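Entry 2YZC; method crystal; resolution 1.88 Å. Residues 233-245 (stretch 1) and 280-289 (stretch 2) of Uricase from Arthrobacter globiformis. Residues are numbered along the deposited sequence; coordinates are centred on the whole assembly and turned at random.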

# COMPACT_ATOMS: atom_id res chain seq x y z
N VAL A 233 10.11 -26.94 -14.76
CA VAL A 233 11.19 -26.61 -13.84
C VAL A 233 11.85 -27.87 -13.26
O VAL A 233 13.08 -28.03 -13.34
N ILE A 234 11.04 -28.76 -12.70
CA ILE A 234 11.57 -29.99 -12.11
C ILE A 234 12.29 -30.86 -13.14
O ILE A 234 13.33 -31.46 -12.84
N GLU A 235 11.73 -30.95 -14.34
CA GLU A 235 12.33 -31.77 -15.38
C GLU A 235 13.66 -31.21 -15.88
O GLU A 235 14.53 -31.96 -16.33
N THR A 236 13.82 -29.90 -15.78
CA THR A 236 15.03 -29.25 -16.25
C THR A 236 16.14 -29.12 -15.20
O THR A 236 17.32 -29.15 -15.55
N HIS A 237 15.77 -29.00 -13.93
CA HIS A 237 16.78 -28.82 -12.89
C HIS A 237 16.84 -29.88 -11.81
O HIS A 237 16.03 -29.89 -10.89
N PRO A 238 17.84 -30.78 -11.89
CA PRO A 238 18.04 -31.86 -10.92
C PRO A 238 18.22 -31.36 -9.49
O PRO A 238 17.91 -32.07 -8.54
N GLU A 239 18.73 -30.14 -9.34
CA GLU A 239 18.95 -29.58 -8.02
C GLU A 239 17.68 -29.09 -7.33
O GLU A 239 17.73 -28.69 -6.17
N ILE A 240 16.56 -29.13 -8.03
CA ILE A 240 15.30 -28.69 -7.44
C ILE A 240 14.42 -29.89 -7.07
O ILE A 240 14.14 -30.75 -7.91
N ASP A 241 13.98 -29.95 -5.82
CA ASP A 241 13.12 -31.04 -5.37
C ASP A 241 11.64 -30.75 -5.49
O ASP A 241 10.82 -31.66 -5.62
N GLU A 242 11.28 -29.47 -5.43
CA GLU A 242 9.89 -29.09 -5.53
C GLU A 242 9.72 -27.61 -5.78
O GLU A 242 10.59 -26.81 -5.45
N ILE A 243 8.59 -27.26 -6.36
CA ILE A 243 8.29 -25.86 -6.63
C ILE A 243 6.84 -25.66 -6.24
O ILE A 243 5.98 -26.49 -6.53
N LYS A 244 6.58 -24.56 -5.55
CA LYS A 244 5.24 -24.23 -5.12
C LYS A 244 4.84 -22.94 -5.80
O LYS A 244 5.65 -22.02 -5.91
N MET A 245 3.60 -22.88 -6.26
CA MET A 245 3.12 -21.67 -6.91
C MET A 245 1.78 -21.25 -6.35
O MET A 245 0.97 -22.07 -5.92
N GLU A 280 -3.43 -22.72 -6.20
CA GLU A 280 -2.12 -23.00 -5.63
C GLU A 280 -1.79 -24.49 -5.64
O GLU A 280 -2.67 -25.34 -5.49
N ALA A 281 -0.51 -24.81 -5.80
CA ALA A 281 -0.10 -26.20 -5.82
C ALA A 281 1.40 -26.39 -5.68
O ALA A 281 2.20 -25.48 -5.93
N THR A 282 1.76 -27.60 -5.27
CA THR A 282 3.14 -28.00 -5.10
C THR A 282 3.40 -29.09 -6.14
O THR A 282 2.66 -30.07 -6.22
N ILE A 283 4.44 -28.91 -6.94
CA ILE A 283 4.83 -29.90 -7.94
C ILE A 283 6.13 -30.46 -7.39
O ILE A 283 7.09 -29.71 -7.18
N GLN A 284 6.17 -31.76 -7.14
CA GLN A 284 7.34 -32.40 -6.55
C GLN A 284 8.02 -33.48 -7.39
O GLN A 284 7.41 -34.09 -8.27
N ARG A 285 9.30 -33.70 -7.10
CA ARG A 285 10.06 -34.75 -7.76
C ARG A 285 9.60 -36.01 -7.02
O ARG A 285 9.59 -36.02 -5.79
N GLU A 286 9.21 -37.04 -7.75
CA GLU A 286 8.74 -38.26 -7.10
C GLU A 286 9.68 -38.76 -6.01
O GLU A 286 10.88 -38.85 -6.21
N GLY A 287 9.11 -39.08 -4.85
CA GLY A 287 9.90 -39.60 -3.74
C GLY A 287 10.59 -38.59 -2.84
O GLY A 287 11.13 -38.96 -1.80
N SER A 288 10.57 -37.31 -3.21
CA SER A 288 11.24 -36.29 -2.38
C SER A 288 10.47 -36.03 -1.09
O SER A 288 9.33 -36.47 -0.93
N ARG A 289 11.11 -35.30 -0.18
CA ARG A 289 10.52 -34.96 1.12
C ARG A 289 9.14 -34.35 0.96
O ARG A 289 8.92 -33.45 0.14

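Strand 280-285 runs antiparallel to strand 240-245, and the pairing fixes which side chains meet on each face of the sheet. Glu280, the first residue of stretch 2, lies beside Met245, the last of stretch 1, within strands that run on past both. Its CB points sideways; its CA lies 3.2 Å from Met245 O in a CA-H...O contact, and Glu280 CB is 3.5 Å from the same Met245 O. Ala281 follows, bridged to Met245 by a pair of backbone hydrogen bonds (Met245 N to Ala281 O, 3.0 Å; Ala281 N to Met245 O, 3.1 Å). Its methyl group shares a face with the Met245 side chain (chi1 m, chi2 t) but stays 5.2 Å from stretch 1.

Thr282, an m rotamer, turns to the other face, opposite Lys244 in a non-hydrogen-bonded pair. Its OG1 lies 3.3 Å from Lys244 CE, part of an extended chain (m, then t throughout), while its CG2 comes within 3.5 Å of Glu242 OE2.

Ile283 returns to the face of Ala281 and forms the apolar centre of the contact. With chi1 and chi2 both m, it places CB 3.9 Å from Ile243 CG2, CG2 4.2 Å from Ile234 CG1 and CG1 4.3 Å from Met245 CE. Helix residue Ile234, also m, m, thereby packs against the same side chain as two strand residues, joining helix and sheet in a buried cluster.

Gln284 (m, t) shares the opposite face with Glu242 (p, t), and Glu242 OE2 lies 3.0 Å from the modelled Gln284 OE1.

Arg285 has the largest area covered by the other stretch. Its backbone N donates to Asp241 O (2.9 Å). Its CB points toward stretch 1, and the side chain, t, t, m with chi4 at -71°, places its guanidinium by the end of the helix and the following turn. There NH2 donates to Ile234 O and Ile240 O, both at 3.0 Å, and NE also donates to Ile240 O at 3.2 Å. The guanidinium thus ties the helix to the start of the strand through main-chain carbonyls. Ile234 CG2 covers one of its faces, whereas Asp241 OD1 lies near its plane, in a long salt bridge with NE (3.9 Å). Water 1 extends the network, accepting from Arg285 NH1 (3.1 Å) and donating to Ile234 O (2.9 Å).

Glu286 and Gly287 carry the type II turn clear of stretch 1. Ser288 points back toward it: its p rotamer lets OG donate to Arg285 O (2.7 Å), with CB 3.8 Å from Asp241 OD2. Arg289 is exposed, with CB sideways and an extended side chain (chi1 to chi3 all t) whose nearest approach to stretch 1 is 5.6 Å; water 2 nevertheless links its N (2.8 Å) to Asp241 OD2 (2.6 Å).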

# COMPACT_ATOMS: atom_id res chain seq x y z
CB VAL A 233 10.67 -25.72 -12.69
CG1 VAL A 233 11.73 -25.58 -11.60
CG2 VAL A 233 10.32 -24.34 -13.24
CB ILE A 234 10.46 -30.83 -11.45
CG1 ILE A 234 9.71 -29.99 -10.41
CG2 ILE A 234 11.08 -32.06 -10.77
CD1 ILE A 234 10.56 -29.47 -9.28
CB GLU A 235 11.37 -31.92 -16.57
CG GLU A 235 10.19 -32.84 -16.29
CD GLU A 235 9.26 -32.96 -17.48
OE1 GLU A 235 8.35 -33.81 -17.44
OE2 GLU A 235 9.45 -32.20 -18.46
CB THR A 236 14.71 -27.83 -16.78
OG1 THR A 236 13.72 -27.92 -17.82
CG2 THR A 236 15.97 -27.17 -17.34
CB HIS A 237 16.61 -27.45 -12.25
CG HIS A 237 16.91 -26.31 -13.17
ND1 HIS A 237 15.94 -25.70 -13.94
CD2 HIS A 237 18.08 -25.71 -13.49
CE1 HIS A 237 16.51 -24.76 -14.69
NE2 HIS A 237 17.80 -24.75 -14.43
CB PRO A 238 19.30 -32.56 -11.44
CG PRO A 238 19.24 -32.32 -12.92
CD PRO A 238 18.83 -30.86 -12.98
CB GLU A 239 19.97 -28.43 -8.07
CG GLU A 239 19.79 -27.47 -9.23
CD GLU A 239 20.35 -28.02 -10.53
OE1 GLU A 239 21.56 -28.33 -10.57
OE2 GLU A 239 19.57 -28.16 -11.50
CB ILE A 240 14.52 -27.76 -8.41
CG1 ILE A 240 15.34 -26.49 -8.67
CG2 ILE A 240 13.16 -27.42 -7.81
CD1 ILE A 240 14.68 -25.49 -9.64
CB ASP A 241 13.43 -31.41 -3.92
CG ASP A 241 14.36 -32.60 -3.82
OD1 ASP A 241 14.81 -33.10 -4.87
OD2 ASP A 241 14.64 -33.04 -2.68
CB GLU A 242 9.16 -29.46 -4.23
CG GLU A 242 9.84 -28.92 -2.98
CD GLU A 242 9.06 -29.22 -1.72
OE1 GLU A 242 9.66 -29.12 -0.62
OE2 GLU A 242 7.86 -29.53 -1.82
CB ILE A 243 8.52 -25.51 -8.12
CG1 ILE A 243 8.16 -24.04 -8.36
CG2 ILE A 243 7.69 -26.42 -9.01
CD1 ILE A 243 8.52 -23.53 -9.73
CB LYS A 244 5.18 -24.04 -3.61
CG LYS A 244 5.44 -25.29 -2.81
CD LYS A 244 5.19 -25.06 -1.33
CE LYS A 244 5.16 -26.37 -0.57
NZ LYS A 244 4.75 -26.16 0.84
CB MET A 245 3.00 -21.90 -8.42
CG MET A 245 4.33 -22.07 -9.11
SD MET A 245 4.14 -22.65 -10.80
CE MET A 245 4.26 -24.40 -10.53
CB GLU A 280 -2.06 -22.47 -4.19
CG GLU A 280 -2.89 -21.20 -3.98
CD GLU A 280 -2.67 -20.58 -2.61
OE1 GLU A 280 -1.65 -19.89 -2.43
OE2 GLU A 280 -3.52 -20.78 -1.72
CB ALA A 281 -0.57 -26.86 -7.11
CB THR A 282 3.38 -28.62 -3.71
OG1 THR A 282 2.99 -27.69 -2.69
CG2 THR A 282 4.86 -28.96 -3.54
CB ILE A 283 5.06 -29.25 -9.32
CG1 ILE A 283 3.77 -28.58 -9.81
CG2 ILE A 283 5.51 -30.29 -10.32
CD1 ILE A 283 2.62 -29.55 -10.02
CB GLN A 284 6.97 -33.02 -5.20
CG GLN A 284 6.64 -32.03 -4.11
CD GLN A 284 6.31 -32.72 -2.79
OE1 GLN A 284 6.38 -32.11 -1.72
NE2 GLN A 284 5.94 -33.99 -2.86
CB ARG A 285 11.56 -34.52 -7.56
CG ARG A 285 12.47 -35.50 -8.29
CD ARG A 285 13.94 -35.15 -8.06
NE ARG A 285 14.29 -33.85 -8.63
CZ ARG A 285 14.38 -33.61 -9.94
NH1 ARG A 285 14.16 -34.59 -10.81
NH2 ARG A 285 14.69 -32.40 -10.38
CB GLU A 286 8.52 -39.39 -8.11
CG GLU A 286 7.82 -40.60 -7.50
CD GLU A 286 7.87 -41.85 -8.36
OE1 GLU A 286 7.22 -42.85 -7.97
OE2 GLU A 286 8.56 -41.85 -9.40
CB SER A 288 11.41 -34.99 -3.18
OG SER A 288 10.16 -34.48 -3.61
CB ARG A 289 11.45 -34.01 1.86
CG ARG A 289 11.17 -33.88 3.35
CD ARG A 289 12.36 -33.29 4.06
NE ARG A 289 12.14 -33.13 5.49
CZ ARG A 289 13.05 -32.66 6.34
NH1 ARG A 289 14.24 -32.31 5.89
NH2 ARG A 289 12.76 -32.54 7.62
O HOH W 1 15.47 -33.34 -13.38
O HOH W 2 13.65 -34.23 -0.58
O HOH W 3 8.86 -30.78 1.25